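Local coordinates for protein putative S41 protease (Bacteroides fragilis NCTC 9343, PDB 3K50) that is probably a serine protease of peptidase family S41, cleaving peptide bonds, with a PDZ domain beside its catalytic fold, at residues Y191-E196 against D230-T235; V293-T298 against V318-T323; A300-A305 against K324-Y329. One frame throughout, in Å; residues are numbered along the deposited sequence.

Contact 1: Y191-E196 against D230-T235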
ATOM      1  N   TYR A 191      -1.500  10.504 -13.881  1.00 29.61           N
ATOM      2  CA  TYR A 191      -1.174  10.352 -12.456  1.00 30.15           C
ATOM      3  C   TYR A 191      -2.210   9.392 -11.844  1.00 29.32           C
ATOM      4  O   TYR A 191      -3.426   9.605 -11.962  1.00 26.98           O
ATOM      5  CB  TYR A 191      -1.194  11.700 -11.701  1.00 29.78           C
ATOM      6  CG  TYR A 191      -1.115  11.523 -10.192  1.00 30.57           C
ATOM      7  CD1 TYR A 191       0.095  11.203  -9.587  1.00 33.75           C
ATOM      8  CD2 TYR A 191      -2.226  11.662  -9.394  1.00 28.75           C
ATOM      9  CE1 TYR A 191       0.207  11.032  -8.228  1.00 27.01           C
ATOM     10  CE2 TYR A 191      -2.140  11.456  -8.004  1.00 29.50           C
ATOM     11  CZ  TYR A 191      -0.933  11.158  -7.444  1.00 29.66           C
ATOM     12  OH  TYR A 191      -0.818  10.939  -6.125  1.00 29.86           O
ATOM     13  N   LEU A 192      -1.725   8.346 -11.218  1.00 27.24           N
ATOM     14  CA  LEU A 192      -2.589   7.412 -10.537  1.00 29.22           C
ATOM     15  C   LEU A 192      -2.121   7.093  -9.131  1.00 27.94           C
ATOM     16  O   LEU A 192      -1.044   6.553  -8.945  1.00 27.98           O
ATOM     17  CB  LEU A 192      -2.669   6.098 -11.330  1.00 29.64           C
ATOM     18  CG  LEU A 192      -3.510   4.924 -10.806  1.00 34.78           C
ATOM     19  CD1 LEU A 192      -4.999   5.263 -10.887  1.00 31.28           C
ATOM     20  CD2 LEU A 192      -3.230   3.697 -11.596  1.00 29.56           C
HETATM   21  N   MSE A 193      -2.989   7.384  -8.167  1.00 26.73           N
HETATM   22  CA  MSE A 193      -2.812   7.000  -6.768  1.00 26.38           C
HETATM   23  C   MSE A 193      -3.612   5.684  -6.571  1.00 32.07           C
HETATM   24  O   MSE A 193      -4.825   5.718  -6.438  1.00 31.64           O
HETATM   25  CB  MSE A 193      -3.259   8.126  -5.845  1.00 25.76           C
HETATM   26  CG  MSE A 193      -2.709   8.048  -4.476  1.00 26.91           C
HETATM   27 SE   MSE A 193      -3.033   6.453  -3.369  0.75 25.60          SE
HETATM   28  CE  MSE A 193      -1.833   6.986  -1.909  1.00 32.58           C
ATOM     29  N   TYR A 194      -2.895   4.544  -6.618  1.00 33.50           N
ATOM     30  CA  TYR A 194      -3.469   3.190  -6.564  1.00 32.57           C
ATOM     31  C   TYR A 194      -3.040   2.588  -5.253  1.00 31.18           C
ATOM     32  O   TYR A 194      -1.856   2.314  -5.056  1.00 27.11           O
ATOM     33  CB  TYR A 194      -2.944   2.339  -7.720  1.00 33.11           C
ATOM     34  CG  TYR A 194      -3.520   0.922  -7.805  1.00 30.70           C
ATOM     35  CD1 TYR A 194      -4.822   0.720  -8.132  1.00 29.68           C
ATOM     36  CD2 TYR A 194      -2.708  -0.195  -7.656  1.00 31.85           C
ATOM     37  CE1 TYR A 194      -5.362  -0.605  -8.266  1.00 30.09           C
ATOM     38  CE2 TYR A 194      -3.209  -1.505  -7.784  1.00 30.47           C
ATOM     39  CZ  TYR A 194      -4.521  -1.700  -8.097  1.00 30.17           C
ATOM     40  OH  TYR A 194      -5.016  -2.973  -8.236  1.00 26.80           O
ATOM     41  N   ASN A 195      -3.986   2.359  -4.354  1.00 29.66           N
ATOM     42  CA  ASN A 195      -3.585   2.087  -2.951  1.00 30.56           C
ATOM     43  C   ASN A 195      -3.609   0.656  -2.456  1.00 31.02           C
ATOM     44  O   ASN A 195      -3.160   0.411  -1.365  1.00 30.09           O
ATOM     45  CB  ASN A 195      -4.429   2.975  -2.005  1.00 28.24           C
ATOM     46  CG  ASN A 195      -3.679   3.359  -0.726  1.00 35.51           C
ATOM     47  OD1 ASN A 195      -2.522   3.715  -0.778  1.00 36.49           O
ATOM     48  ND2 ASN A 195      -4.334   3.235   0.411  1.00 31.54           N
ATOM     49  N   GLU A 196      -4.108  -0.278  -3.260  1.00 32.06           N
ATOM     50  CA  GLU A 196      -4.219  -1.644  -2.828  1.00 31.76           C
ATOM     51  C   GLU A 196      -4.441  -2.528  -4.032  1.00 32.33           C
ATOM     52  O   GLU A 196      -5.240  -2.199  -4.894  1.00 30.65           O
ATOM     53  CB  GLU A 196      -5.405  -1.800  -1.852  1.00 33.17           C
ATOM     54  CG  GLU A 196      -5.425  -3.088  -1.195  1.00 36.83           C
ATOM     55  CD  GLU A 196      -6.660  -3.329  -0.336  1.00 45.05           C
ATOM     56  OE1 GLU A 196      -7.621  -2.534  -0.367  1.00 46.61           O
ATOM     57  OE2 GLU A 196      -6.649  -4.359   0.363  1.00 42.27           O
ATOM     58  N   ASP A 230       1.530   6.327  -8.083  1.00 29.37           N
ATOM     59  CA  ASP A 230       1.720   6.642  -6.678  1.00 31.21           C
ATOM     60  C   ASP A 230       1.324   5.422  -5.820  1.00 29.56           C
ATOM     61  O   ASP A 230       0.152   5.134  -5.617  1.00 28.82           O
ATOM     62  CB  ASP A 230       0.903   7.928  -6.372  1.00 31.87           C
ATOM     63  CG  ASP A 230       1.187   8.515  -5.022  1.00 31.59           C
ATOM     64  OD1 ASP A 230       1.790   7.834  -4.172  1.00 26.12           O
ATOM     65  OD2 ASP A 230       0.827   9.701  -4.805  1.00 28.63           O
ATOM     66  N   LEU A 231       2.335   4.660  -5.378  1.00 29.42           N
ATOM     67  CA  LEU A 231       2.164   3.484  -4.537  1.00 27.60           C
ATOM     68  C   LEU A 231       2.657   3.759  -3.106  1.00 30.84           C
ATOM     69  O   LEU A 231       2.965   2.867  -2.322  1.00 32.64           O
ATOM     70  CB  LEU A 231       2.989   2.357  -5.136  1.00 30.26           C
ATOM     71  CG  LEU A 231       2.672   1.910  -6.549  1.00 29.04           C
ATOM     72  CD1 LEU A 231       3.596   0.704  -7.015  1.00 22.71           C
ATOM     73  CD2 LEU A 231       1.173   1.569  -6.691  1.00 24.62           C
ATOM     74  N   ARG A 232       2.721   5.010  -2.726  1.00 31.91           N
ATOM     75  CA  ARG A 232       3.368   5.318  -1.461  1.00 28.95           C
ATOM     76  C   ARG A 232       2.850   4.644  -0.194  1.00 28.54           C
ATOM     77  O   ARG A 232       3.634   4.477   0.756  1.00 29.28           O
ATOM     78  CB  ARG A 232       3.444   6.844  -1.238  1.00 29.41           C
ATOM     79  CG  ARG A 232       2.170   7.496  -0.776  1.00 28.47           C
ATOM     80  CD  ARG A 232       2.392   8.985  -0.640  1.00 26.13           C
ATOM     81  NE  ARG A 232       2.384   9.654  -1.931  1.00 28.84           N
ATOM     82  CZ  ARG A 232       2.684  10.938  -2.147  1.00 28.85           C
ATOM     83  NH1 ARG A 232       3.138  11.722  -1.166  1.00 30.33           N
ATOM     84  NH2 ARG A 232       2.592  11.422  -3.393  1.00 27.08           N
ATOM     85  N   TYR A 233       1.561   4.353  -0.135  1.00 25.30           N
ATOM     86  CA  TYR A 233       0.975   3.744   1.014  1.00 27.49           C
ATOM     87  C   TYR A 233       0.404   2.397   0.647  1.00 29.01           C
ATOM     88  O   TYR A 233      -0.368   1.844   1.417  1.00 28.95           O
ATOM     89  CB  TYR A 233      -0.165   4.638   1.614  1.00 28.28           C
ATOM     90  CG  TYR A 233       0.226   6.007   2.024  1.00 25.84           C
ATOM     91  CD1 TYR A 233       1.466   6.251   2.651  1.00 25.32           C
ATOM     92  CD2 TYR A 233      -0.691   7.096   1.907  1.00 28.44           C
ATOM     93  CE1 TYR A 233       1.819   7.502   2.984  1.00 28.61           C
ATOM     94  CE2 TYR A 233      -0.337   8.361   2.316  1.00 28.69           C
ATOM     95  CZ  TYR A 233       0.918   8.551   2.847  1.00 26.20           C
ATOM     96  OH  TYR A 233       1.306   9.826   3.205  1.00 25.13           O
ATOM     97  N   ASN A 234       0.823   1.838  -0.478  1.00 28.04           N
ATOM     98  CA  ASN A 234       0.302   0.551  -0.966  1.00 29.48           C
ATOM     99  C   ASN A 234       1.031  -0.673  -0.360  1.00 30.09           C
ATOM    100  O   ASN A 234       2.184  -0.971  -0.686  1.00 30.09           O
ATOM    101  CB  ASN A 234       0.372   0.536  -2.488  1.00 30.69           C
ATOM    102  CG  ASN A 234      -0.426  -0.604  -3.094  1.00 33.86           C
ATOM    103  OD1 ASN A 234      -0.380  -1.732  -2.590  1.00 26.52           O
ATOM    104  ND2 ASN A 234      -1.120  -0.327  -4.217  1.00 30.56           N
ATOM    105  N   THR A 235       0.339  -1.386   0.536  1.00 32.53           N
ATOM    106  CA  THR A 235       0.936  -2.487   1.306  1.00 31.54           C
ATOM    107  C   THR A 235       0.834  -3.840   0.573  1.00 32.34           C
ATOM    108  O   THR A 235       1.202  -4.894   1.112  1.00 31.24           O
ATOM    109  CB  THR A 235       0.290  -2.595   2.706  1.00 34.44           C
ATOM    110  OG1 THR A 235      -1.044  -3.067   2.572  1.00 32.47           O
ATOM    111  CG2 THR A 235       0.296  -1.253   3.470  1.00 32.45           C
TER
HETATM  112  O   HOH W   1      -0.370   4.174  -2.431  1.00 30.93           O
HETATM  113  O   HOH W   2      -2.747  -0.741   0.947  1.00 31.75           O

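Contact 2: V293-T298 against V318-T323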
ATOM      1  N   VAL A 293       8.295   4.934 -16.449  1.00 29.11           N
ATOM      2  CA  VAL A 293       7.254   5.096 -15.429  1.00 30.67           C
ATOM      3  C   VAL A 293       7.957   5.622 -14.143  1.00 29.82           C
ATOM      4  O   VAL A 293       9.063   5.234 -13.857  1.00 28.57           O
ATOM      5  CB  VAL A 293       6.408   3.832 -15.198  1.00 27.67           C
ATOM      6  CG1 VAL A 293       7.295   2.627 -14.727  1.00 26.18           C
ATOM      7  CG2 VAL A 293       5.316   4.112 -14.211  1.00 30.57           C
ATOM      8  N   TYR A 294       7.362   6.612 -13.492  1.00 29.27           N
ATOM      9  CA  TYR A 294       7.838   7.160 -12.196  1.00 25.91           C
ATOM     10  C   TYR A 294       6.894   6.540 -11.154  1.00 27.61           C
ATOM     11  O   TYR A 294       5.642   6.608 -11.284  1.00 30.77           O
ATOM     12  CB  TYR A 294       7.822   8.690 -12.157  1.00 23.36           C
ATOM     13  CG  TYR A 294       8.718   9.294 -13.219  1.00 29.80           C
ATOM     14  CD1 TYR A 294       8.307   9.371 -14.538  1.00 26.62           C
ATOM     15  CD2 TYR A 294      10.017   9.718 -12.915  1.00 31.99           C
ATOM     16  CE1 TYR A 294       9.144   9.900 -15.527  1.00 26.64           C
ATOM     17  CE2 TYR A 294      10.865  10.219 -13.912  1.00 31.07           C
ATOM     18  CZ  TYR A 294      10.425  10.282 -15.210  1.00 27.86           C
ATOM     19  OH  TYR A 294      11.232  10.765 -16.216  1.00 29.22           O
ATOM     20  N   VAL A 295       7.499   5.895 -10.161  1.00 29.61           N
ATOM     21  CA  VAL A 295       6.796   5.196  -9.094  1.00 27.36           C
ATOM     22  C   VAL A 295       7.157   5.871  -7.767  1.00 25.25           C
ATOM     23  O   VAL A 295       8.341   6.043  -7.442  1.00 27.96           O
ATOM     24  CB  VAL A 295       7.118   3.679  -9.095  1.00 30.75           C
ATOM     25  CG1 VAL A 295       6.344   2.949  -7.933  1.00 27.21           C
ATOM     26  CG2 VAL A 295       6.747   3.053 -10.448  1.00 26.85           C
ATOM     27  N   LEU A 296       6.129   6.384  -7.091  1.00 28.53           N
ATOM     28  CA  LEU A 296       6.285   7.038  -5.780  1.00 28.36           C
ATOM     29  C   LEU A 296       6.165   6.018  -4.645  1.00 26.94           C
ATOM     30  O   LEU A 296       5.162   5.288  -4.554  1.00 29.45           O
ATOM     31  CB  LEU A 296       5.251   8.151  -5.645  1.00 26.86           C
ATOM     32  CG  LEU A 296       5.094   9.121  -6.815  1.00 31.48           C
ATOM     33  CD1 LEU A 296       4.120  10.268  -6.505  1.00 28.74           C
ATOM     34  CD2 LEU A 296       6.457   9.687  -7.228  1.00 24.78           C
ATOM     35  N   THR A 297       7.182   5.979  -3.790  1.00 31.12           N
ATOM     36  CA  THR A 297       7.342   4.923  -2.759  1.00 31.11           C
ATOM     37  C   THR A 297       7.649   5.415  -1.360  1.00 28.24           C
ATOM     38  O   THR A 297       8.104   6.525  -1.203  1.00 28.51           O
ATOM     39  CB  THR A 297       8.528   3.944  -3.176  1.00 35.05           C
ATOM     40  OG1 THR A 297       9.789   4.637  -3.206  1.00 29.77           O
ATOM     41  CG2 THR A 297       8.292   3.356  -4.547  1.00 28.55           C
ATOM     42  N   THR A 298       7.296   4.609  -0.348  1.00 26.57           N
ATOM     43  CA  THR A 298       7.740   4.827   1.017  1.00 26.76           C
ATOM     44  C   THR A 298       8.015   3.452   1.590  1.00 31.85           C
ATOM     45  O   THR A 298       7.874   2.423   0.890  1.00 27.66           O
ATOM     46  CB  THR A 298       6.739   5.577   1.932  1.00 34.22           C
ATOM     47  OG1 THR A 298       5.577   4.767   2.170  1.00 30.09           O
ATOM     48  CG2 THR A 298       6.364   6.976   1.353  1.00 26.24           C
ATOM     49  N   VAL A 318      12.247   2.551 -15.033  1.00 30.94           N
ATOM     50  CA  VAL A 318      11.425   2.694 -13.845  1.00 29.86           C
ATOM     51  C   VAL A 318      12.189   3.661 -12.922  1.00 33.66           C
ATOM     52  O   VAL A 318      13.319   3.386 -12.572  1.00 27.28           O
ATOM     53  CB  VAL A 318      11.222   1.334 -13.138  1.00 31.23           C
ATOM     54  CG1 VAL A 318      10.381   1.507 -11.873  1.00 28.80           C
ATOM     55  CG2 VAL A 318      10.555   0.366 -14.044  1.00 25.95           C
ATOM     56  N   VAL A 319      11.591   4.797 -12.546  1.00 31.77           N
ATOM     57  CA  VAL A 319      12.281   5.756 -11.707  1.00 29.16           C
ATOM     58  C   VAL A 319      11.538   5.796 -10.411  1.00 29.07           C
ATOM     59  O   VAL A 319      10.361   6.055 -10.411  1.00 29.83           O
ATOM     60  CB  VAL A 319      12.271   7.170 -12.366  1.00 31.50           C
ATOM     61  CG1 VAL A 319      12.762   8.236 -11.392  1.00 26.48           C
ATOM     62  CG2 VAL A 319      13.067   7.182 -13.752  1.00 28.19           C
ATOM     63  N   LEU A 320      12.238   5.544  -9.318  1.00 28.77           N
ATOM     64  CA  LEU A 320      11.693   5.493  -7.987  1.00 27.03           C
ATOM     65  C   LEU A 320      11.991   6.780  -7.245  1.00 28.62           C
ATOM     66  O   LEU A 320      13.126   7.184  -7.175  1.00 26.59           O
ATOM     67  CB  LEU A 320      12.260   4.310  -7.216  1.00 33.31           C
ATOM     68  CG  LEU A 320      12.054   2.919  -7.831  1.00 30.57           C
ATOM     69  CD1 LEU A 320      12.667   1.871  -6.905  1.00 28.74           C
ATOM     70  CD2 LEU A 320      10.560   2.663  -8.126  1.00 24.80           C
ATOM     71  N   ILE A 321      10.922   7.408  -6.730  1.00 28.33           N
ATOM     72  CA  ILE A 321      10.975   8.681  -6.013  1.00 28.71           C
ATOM     73  C   ILE A 321      10.292   8.528  -4.676  1.00 28.14           C
ATOM     74  O   ILE A 321       9.179   8.047  -4.610  1.00 27.16           O
ATOM     75  CB  ILE A 321      10.288   9.798  -6.836  1.00 25.08           C
ATOM     76  CG1 ILE A 321      11.095  10.111  -8.098  1.00 32.22           C
ATOM     77  CG2 ILE A 321      10.148  11.145  -6.017  1.00 25.75           C
ATOM     78  CD1 ILE A 321      10.326  10.977  -9.091  1.00 39.18           C
ATOM     79  N   GLY A 322      10.981   8.871  -3.582  1.00 28.12           N
ATOM     80  CA  GLY A 322      10.362   8.733  -2.231  1.00 26.18           C
ATOM     81  C   GLY A 322      11.376   8.156  -1.278  1.00 27.59           C
ATOM     82  O   GLY A 322      12.492   8.616  -1.267  1.00 26.92           O
ATOM     83  N   THR A 323      10.992   7.109  -0.522  1.00 27.45           N
ATOM     84  CA  THR A 323      11.887   6.469   0.440  1.00 27.64           C
ATOM     85  C   THR A 323      11.904   4.976   0.136  1.00 28.64           C
ATOM     86  O   THR A 323      11.073   4.492  -0.610  1.00 25.79           O
ATOM     87  CB  THR A 323      11.521   6.776   1.901  1.00 31.20           C
ATOM     88  OG1 THR A 323      10.157   6.455   2.168  1.00 33.95           O
ATOM     89  CG2 THR A 323      11.796   8.295   2.266  1.00 27.31           C
TER

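Contact 3: A300-A305 against K324-Y329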
ATOM      1  N   ALA A 300       6.150   1.976   3.451  1.00 31.35           N
ATOM      2  CA  ALA A 300       4.925   1.201   3.425  1.00 28.97           C
ATOM      3  C   ALA A 300       4.726   0.392   2.141  1.00 29.10           C
ATOM      4  O   ALA A 300       3.922  -0.518   2.138  1.00 29.07           O
ATOM      5  CB  ALA A 300       3.687   2.129   3.618  1.00 29.98           C
ATOM      6  N   THR A 301       5.395   0.758   1.046  1.00 29.34           N
ATOM      7  CA  THR A 301       5.214   0.164  -0.274  1.00 28.42           C
ATOM      8  C   THR A 301       5.736  -1.243  -0.208  1.00 29.44           C
ATOM      9  O   THR A 301       6.926  -1.454  -0.006  1.00 27.52           O
ATOM     10  CB  THR A 301       5.985   0.972  -1.324  1.00 28.31           C
ATOM     11  OG1 THR A 301       5.532   2.309  -1.270  1.00 30.43           O
ATOM     12  CG2 THR A 301       5.773   0.428  -2.735  1.00 26.51           C
ATOM     13  N   ARG A 302       4.859  -2.223  -0.406  1.00 28.98           N
ATOM     14  CA  ARG A 302       5.230  -3.605  -0.101  1.00 30.84           C
ATOM     15  C   ARG A 302       4.655  -4.652  -0.995  1.00 30.46           C
ATOM     16  O   ARG A 302       3.549  -4.519  -1.505  1.00 29.84           O
ATOM     17  CB  ARG A 302       4.670  -3.873   1.316  1.00 30.69           C
ATOM     18  CG  ARG A 302       4.842  -5.275   1.895  1.00 35.41           C
ATOM     19  CD  ARG A 302       4.183  -5.353   3.252  1.00 33.70           C
ATOM     20  NE  ARG A 302       4.928  -4.641   4.269  1.00 30.89           N
ATOM     21  CZ  ARG A 302       5.917  -5.157   5.022  1.00 33.04           C
ATOM     22  NH1 ARG A 302       6.314  -6.412   4.907  1.00 34.11           N
ATOM     23  NH2 ARG A 302       6.508  -4.399   5.908  1.00 34.36           N
ATOM     24  N   GLY A 303       5.373  -5.747  -1.115  1.00 27.53           N
ATOM     25  CA  GLY A 303       4.814  -6.946  -1.736  1.00 28.96           C
ATOM     26  C   GLY A 303       4.467  -6.906  -3.194  1.00 27.97           C
ATOM     27  O   GLY A 303       5.326  -6.758  -4.054  1.00 31.80           O
ATOM     28  N   ALA A 304       3.195  -7.047  -3.500  1.00 32.57           N
ATOM     29  CA  ALA A 304       2.761  -6.887  -4.876  1.00 27.68           C
ATOM     30  C   ALA A 304       3.250  -5.549  -5.458  1.00 28.57           C
ATOM     31  O   ALA A 304       3.611  -5.479  -6.640  1.00 28.80           O
ATOM     32  CB  ALA A 304       1.208  -7.024  -4.963  1.00 26.25           C
ATOM     33  N   ALA A 305       3.271  -4.484  -4.637  1.00 30.63           N
ATOM     34  CA  ALA A 305       3.692  -3.154  -5.080  1.00 31.99           C
ATOM     35  C   ALA A 305       5.166  -3.222  -5.523  1.00 30.35           C
ATOM     36  O   ALA A 305       5.561  -2.643  -6.510  1.00 31.80           O
ATOM     37  CB  ALA A 305       3.503  -2.139  -3.968  1.00 32.74           C
ATOM     38  N   LYS A 324      12.828   4.251   0.718  1.00 25.58           N
ATOM     39  CA  LYS A 324      12.992   2.818   0.411  1.00 30.65           C
ATOM     40  C   LYS A 324      11.729   1.983   0.659  1.00 29.65           C
ATOM     41  O   LYS A 324      10.965   2.260   1.626  1.00 33.32           O
ATOM     42  CB  LYS A 324      14.233   2.330   1.199  1.00 31.71           C
ATOM     43  CG  LYS A 324      14.601   0.931   0.958  1.00 43.63           C
ATOM     44  CD  LYS A 324      16.098   0.605   1.013  1.00 48.74           C
ATOM     45  CE  LYS A 324      16.675   0.154   2.335  1.00 59.96           C
ATOM     46  NZ  LYS A 324      17.709  -0.984   2.008  1.00 52.76           N
ATOM     47  N   THR A 325      11.473   0.991  -0.205  1.00 31.28           N
ATOM     48  CA  THR A 325      10.322   0.070  -0.092  1.00 28.54           C
ATOM     49  C   THR A 325      10.554  -0.928   1.049  1.00 30.81           C
ATOM     50  O   THR A 325      11.605  -0.946   1.632  1.00 28.51           O
ATOM     51  CB  THR A 325       9.988  -0.665  -1.423  1.00 29.42           C
ATOM     52  OG1 THR A 325      11.061  -1.560  -1.792  1.00 26.24           O
ATOM     53  CG2 THR A 325       9.733   0.356  -2.510  1.00 21.71           C
ATOM     54  N   ALA A 326       9.549  -1.745   1.345  1.00 28.49           N
ATOM     55  CA  ALA A 326       9.538  -2.606   2.541  1.00 31.29           C
ATOM     56  C   ALA A 326      10.492  -3.794   2.509  1.00 30.34           C
ATOM     57  O   ALA A 326      10.953  -4.259   3.551  1.00 31.97           O
ATOM     58  CB  ALA A 326       8.142  -3.136   2.787  1.00 25.73           C
ATOM     59  N   GLY A 327      10.766  -4.292   1.334  1.00 26.27           N
ATOM     60  CA  GLY A 327      11.646  -5.482   1.217  1.00 31.35           C
ATOM     61  C   GLY A 327      10.922  -6.834   1.222  1.00 28.64           C
ATOM     62  O   GLY A 327      11.536  -7.886   1.448  1.00 27.86           O
ATOM     63  N   GLU A 328       9.619  -6.847   0.974  1.00 31.20           N
ATOM     64  CA  GLU A 328       8.874  -8.124   0.948  1.00 27.26           C
ATOM     65  C   GLU A 328       9.020  -8.794  -0.455  1.00 30.00           C
ATOM     66  O   GLU A 328       8.237  -8.572  -1.314  1.00 29.63           O
ATOM     67  CB  GLU A 328       7.407  -7.912   1.381  1.00 28.22           C
ATOM     68  CG  GLU A 328       6.651  -9.186   1.620  1.00 27.39           C
ATOM     69  CD  GLU A 328       5.312  -8.882   2.214  1.00 36.22           C
ATOM     70  OE1 GLU A 328       5.289  -8.548   3.411  1.00 32.07           O
ATOM     71  OE2 GLU A 328       4.305  -8.934   1.469  1.00 34.38           O
ATOM     72  N   TYR A 329      10.052  -9.625  -0.655  1.00 32.18           N
ATOM     73  CA  TYR A 329      10.391 -10.123  -1.992  1.00 32.81           C
ATOM     74  C   TYR A 329       9.764 -11.477  -2.354  1.00 32.81           C
ATOM     75  O   TYR A 329      10.160 -12.069  -3.358  1.00 28.97           O
ATOM     76  CB  TYR A 329      11.945 -10.192  -2.147  1.00 31.55           C
ATOM     77  CG  TYR A 329      12.619 -11.052  -1.137  1.00 34.11           C
ATOM     78  CD1 TYR A 329      13.037 -10.533   0.088  1.00 31.71           C
ATOM     79  CD2 TYR A 329      12.855 -12.401  -1.376  1.00 38.07           C
ATOM     80  CE1 TYR A 329      13.659 -11.320   1.013  1.00 31.05           C
ATOM     81  CE2 TYR A 329      13.441 -13.231  -0.397  1.00 28.99           C
ATOM     82  CZ  TYR A 329      13.858 -12.695   0.777  1.00 32.76           C
ATOM     83  OH  TYR A 329      14.468 -13.516   1.716  1.00 33.23           O
TER
HETATM   84  O   HOH W   3       7.293  -8.408  -3.963  1.00 35.44           O

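Contact 1: Y191-E196 against D230-T235
Tyr191 and Asp230 meet at the tightly packed end of this contact. The Tyr191 hydroxyl is hydrogen-bonded to the Asp230 carboxylate, though the 2.4 Å from Tyr191 OH to Asp230 OD2 is doubtfully short. CE1 and CZ of the ring also lie against Asp230. Ring and carboxylate planes are turned 63° apart. Arg232 grips the same carboxylate side-on. Arg232 NE donates to Asp230 OD1 at 2.9 Å, on its syn lone pair, and Arg232 NH2 makes a salt bridge to Asp230 OD2. The NH1 of Arg232 pairs with Glu372 and Glu387. The selenomethionine Met193 packs close by, its CG 3.9 Å from Asp230 OD2. Its CE ends near the Tyr233 ring. The segments take in the ends of neighbouring parallel strands 187-194 and 226-230, paired at Met193 and Asp230, in the mixed sheet of the S41 peptidase domain. Asp230 N bonds Leu192 O at 2.7 Å, and Asp230 O takes a longer bond from Tyr194 N. A type I turn runs from Leu231 to Asn234. The looser side begins there. Asn234 ND2 still reaches Tyr194 O at 2.9 Å, from above the carbonyl plane. Two waters bridge the segments here. One links Asn195 OD1 to Tyr233 N; the second joins Asn195 O to Thr235 N, beside the exposed Thr235.

Contact 2: V293-T298 against V318-T323
Tyr294 turns CG anti to its carbonyl carbon (chi1 -61°), and Val319 turns CG1 anti to its backbone N (chi1 170°). The two side chains then lie side by side, pointing the same way. Tyr294 CD2 comes to 3.4 Å from Val319 CB, and CE2 of the ring also touches the valine. Ile321 CD1 reaches the same CD2 atom from the next position on this face. Leu296 adds CD2 at 3.9 Å from Ile321 CB. Helix 388-398 covers this side through Met397, Leu389, Ala393 and Ile396. The segments are neighbouring parallel strands, 30° apart, of a beta-alpha-beta unit whose crossover helix is 304-312. That helix packs on the other face, where Val293, Val295, Val318 and Leu320 point. There Val295 CB lies 3.7 Å from Leu320 CD2. Four backbone hydrogen bonds join the strands in regular alternation, from Val319 N to Val293 O up to Thr297 N to Ile321 O. At the end the pattern changes. Gly322 CA lies 3.3 Å from Thr297 O, in a CA-H...O contact. Thr297 is gripped twice by Thr323: its O takes the Thr323 N bond from above the carbonyl plane, and Thr297 OG1 donates to Thr323 O at 2.9 Å.

Contact 3: A300-A305 against K324-Y329
Arg302 and Glu328 form a salt bridge between two loops, and the carboxylate is met from above its plane. Arg302 NH1 lies 2.8 Å from Glu328 OE1, which sits at the guanidinium edge, near its plane. The two flat groups are turned 59° apart. Arg302 has CG anti to the backbone N (chi1 177°), and this CG leans on the carboxylate. Arg302 CD also lies 3.4 Å from Glu328 OE1. Ala326 CB covers one face of the guanidinium, toward its rim, at 3.7 Å from Arg302 NH2. The backbones join close by, where Ala326 N bonds Thr301 O at 3.0 Å. Beyond it the methyl groups of Thr301 and Thr325 touch, CG2 to CG2 at 4.0 Å. Gly303 has a positive phi of 66° and takes the N-cap position of the next helix. A water bridges Gly303 O, at 2.6 Å, and Glu328 O, at 2.8 Å. In the first turn of that helix, the Glu306 carboxylate accepts the N-H groups of Gly303, Gly327 and Glu328. It is also hydrogen-bonded to Thr325 OG1, which bonds Phe364 N as well. The contact thus lies at the start of helix 304-312, where the loop after strand 317-322 passes alongside on its way to strand 330-336.

In the fold
Contacts 1 and 2 are buried and belong to the same mixed sheet, two strand pairs side by side. Contact 3 is partly buried and joins the loops that follow strands 292-297 and 317-322, so it continues contact 2 beyond the sheet. Contact 2 is largely apolar on both faces, contact 1 mixes strand pairing with a buried charged cluster, and contact 3 rests on a salt bridge, one backbone bond and a water. Probable backbone bonds join Leu231 N to Leu296 O, between contacts 1 and 2, and Arg302 N to Asn234 O, between contacts 3 and 1. Threonine hydroxyls add to these: Thr301 OG1 bonds Leu231 O, and Thr298 OG1 probably bonds Arg232 O, at a doubtfully short distance.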